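Alr1585 protein (Nostoc sp., PDB 5C2I) is a haem-containing peroxidase of the dye-decolorizing (DyP) type that probably uses hydrogen peroxide to oxidise dyes and related substrates. Local coordinates at residues N28-Q31 and G32-K36. The protein carries 1 engineered substitution. Sequence-based numbering, arbitrary orientation.
Sequences NDLQ and GNILK
With CG of Leu30 turned opposite its backbone N (chi1 174°), both methyls reach forward along the chain, while CG1 of Ile34 and CG of Leu35 lie anti to their own carbonyl carbons (chi1 -63° and -59°); beyond CG1 the extended Ile34 chain carries CD1 back toward Leu30. The two methyls of Leu30 divide the work: CD2 meets Leu35 CD1 at 3.7 Å, and CD1 lies 4.0 Å from Ile34 CD1. A forked leucine suits this place because one side chain serves two neighbours, and the longer branch of Ile34 also reaches the backbone, its CD1 lying 3.6 Å from Gln31 O. The chain bends sharply here, with Gly32 extended and Asn33 in the left-handed helical region, a conformation asparagine tolerates well. Inside the bend a water donates to Gln31 O at 2.8 Å and accepts from Leu35 N, also at 2.8 Å, bridging main-chain groups too far apart to bond directly. The amide of Gln31 heads away from the apolar side and bonds with both ends, NE2 to Phe96 O and OE1 to Asn95 ND2, tying the bend to strand 93-98. Leu238 and Ile237 extend the apolar cluster. The arrangement is a buried, water-bridged loop leaving the C-terminal end of helix 24-29, on the way to strand 42-50 of the ferredoxin-like alpha+beta fold characteristic of DyP-type peroxidases.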
ATOM      1  N   ASN A  28     -26.366  -1.517  29.720  1.00 21.15           N
ATOM      2  CA  ASN A  28     -27.442  -1.606  28.761  1.00 21.75           C
ATOM      3  C   ASN A  28     -28.085  -0.271  28.453  1.00 20.59           C
ATOM      4  O   ASN A  28     -28.532  -0.059  27.352  1.00 20.13           O
ATOM      5  CB  ASN A  28     -28.545  -2.546  29.289  1.00 24.81           C
ATOM      6  CG  ASN A  28     -29.493  -2.974  28.183  1.00 28.94           C
ATOM      7  OD1 ASN A  28     -29.069  -3.430  27.115  1.00 30.56           O
ATOM      8  ND2 ASN A  28     -30.795  -2.741  28.393  1.00 32.30           N
ATOM      9  N   ASP A  29     -28.128   0.630  29.425  1.00 19.90           N
ATOM     10  CA  ASP A  29     -28.819   1.931  29.273  1.00 18.91           C
ATOM     11  C   ASP A  29     -27.902   3.112  29.091  1.00 17.95           C
ATOM     12  O   ASP A  29     -28.375   4.262  28.848  1.00 17.52           O
ATOM     13  CB  ASP A  29     -29.768   2.195  30.468  1.00 19.58           C
ATOM     14  CG  ASP A  29     -30.942   3.129  30.100  1.00 19.54           C
ATOM     15  OD1 ASP A  29     -31.360   3.092  28.925  1.00 18.94           O
ATOM     16  OD2 ASP A  29     -31.491   3.819  31.013  1.00 19.95           O
ATOM     17  N   LEU A  30     -26.598   2.869  29.207  1.00 17.39           N
ATOM     18  CA  LEU A  30     -25.576   3.932  29.022  1.00 16.62           C
ATOM     19  C   LEU A  30     -25.168   3.936  27.570  1.00 16.23           C
ATOM     20  O   LEU A  30     -24.921   2.860  26.980  1.00 16.49           O
ATOM     21  CB  LEU A  30     -24.342   3.620  29.875  1.00 16.94           C
ATOM     22  CG  LEU A  30     -23.114   4.529  29.725  1.00 16.52           C
ATOM     23  CD1 LEU A  30     -23.427   5.917  30.297  1.00 16.73           C
ATOM     24  CD2 LEU A  30     -21.920   3.940  30.434  1.00 16.57           C
ATOM     25  N   GLN A  31     -25.036   5.106  26.987  1.00 15.69           N
ATOM     26  CA  GLN A  31     -24.517   5.204  25.613  1.00 15.50           C
ATOM     27  C   GLN A  31     -23.029   4.775  25.548  1.00 14.89           C
ATOM     28  O   GLN A  31     -22.275   4.922  26.504  1.00 14.87           O
ATOM     29  CB  GLN A  31     -24.630   6.631  25.079  1.00 15.87           C
ATOM     30  CG  GLN A  31     -26.055   7.070  24.828  1.00 16.50           C
ATOM     31  CD  GLN A  31     -26.125   8.352  24.034  1.00 16.88           C
ATOM     32  OE1 GLN A  31     -25.548   8.457  22.938  1.00 17.34           O
ATOM     33  NE2 GLN A  31     -26.835   9.327  24.561  1.00 16.53           N
ATOM     34  N   GLY A  32     -22.627   4.240  24.407  1.00 14.92           N
ATOM     35  CA  GLY A  32     -21.234   3.947  24.107  1.00 15.05           C
ATOM     36  C   GLY A  32     -20.372   5.189  23.929  1.00 14.84           C
ATOM     37  O   GLY A  32     -20.861   6.327  24.011  1.00 14.01           O
ATOM     38  N   ASN A  33     -19.067   4.956  23.728  1.00 14.81           N
ATOM     39  CA  ASN A  33     -18.056   6.000  23.503  1.00 14.63           C
ATOM     40  C   ASN A  33     -17.692   6.787  24.752  1.00 14.46           C
ATOM     41  O   ASN A  33     -16.835   7.675  24.689  1.00 14.52           O
ATOM     42  CB  ASN A  33     -18.499   6.962  22.379  1.00 15.24           C
ATOM     43  CG  ASN A  33     -17.359   7.751  21.762  1.00 15.91           C
ATOM     44  OD1 ASN A  33     -16.239   7.257  21.598  1.00 16.97           O
ATOM     45  ND2 ASN A  33     -17.661   8.985  21.373  1.00 15.77           N
ATOM     46  N   ILE A  34     -18.265   6.427  25.888  1.00 14.57           N
ATOM     47  CA  ILE A  34     -18.013   7.142  27.119  1.00 15.03           C
ATOM     48  C   ILE A  34     -16.962   6.374  27.955  1.00 15.01           C
ATOM     49  O   ILE A  34     -15.854   6.840  28.092  1.00 15.19           O
ATOM     50  CB  ILE A  34     -19.316   7.384  27.891  1.00 16.11           C
ATOM     51  CG1 ILE A  34     -20.255   8.298  27.049  1.00 16.46           C
ATOM     52  CG2 ILE A  34     -19.046   8.062  29.228  1.00 16.17           C
ATOM     53  CD1 ILE A  34     -21.717   8.334  27.546  1.00 17.56           C
ATOM     54  N   LEU A  35     -17.315   5.171  28.436  1.00 15.32           N
ATOM     55  CA  LEU A  35     -16.375   4.339  29.174  1.00 16.08           C
ATOM     56  C   LEU A  35     -15.227   3.808  28.323  1.00 16.05           C
ATOM     57  O   LEU A  35     -14.130   3.568  28.852  1.00 15.59           O
ATOM     58  CB  LEU A  35     -17.083   3.186  29.861  1.00 16.56           C
ATOM     59  CG  LEU A  35     -18.164   3.592  30.855  1.00 17.17           C
ATOM     60  CD1 LEU A  35     -18.782   2.356  31.480  1.00 18.41           C
ATOM     61  CD2 LEU A  35     -17.644   4.551  31.924  1.00 17.55           C
ATOM     62  N   LYS A  36     -15.497   3.607  27.030  1.00 16.11           N
ATOM     63  CA  LYS A  36     -14.484   3.181  26.078  1.00 16.58           C
ATOM     64  C   LYS A  36     -14.814   3.811  24.754  1.00 16.68           C
ATOM     65  O   LYS A  36     -15.967   3.815  24.314  1.00 15.97           O
ATOM     66  CB  LYS A  36     -14.472   1.635  25.956  1.00 18.36           C
ATOM     67  CG  LYS A  36     -13.456   1.072  24.950  1.00 19.18           C
ATOM     68  CD  LYS A  36     -13.159  -0.398  25.254  1.00 21.02           C
ATOM     69  CE  LYS A  36     -12.400  -1.081  24.112  1.00 20.97           C
ATOM     70  NZ  LYS A  36     -11.146  -0.310  23.832  1.00 19.43           N
TER
HETATM   71  O   HOH W   1     -19.693   4.168  27.254  1.00 13.94           O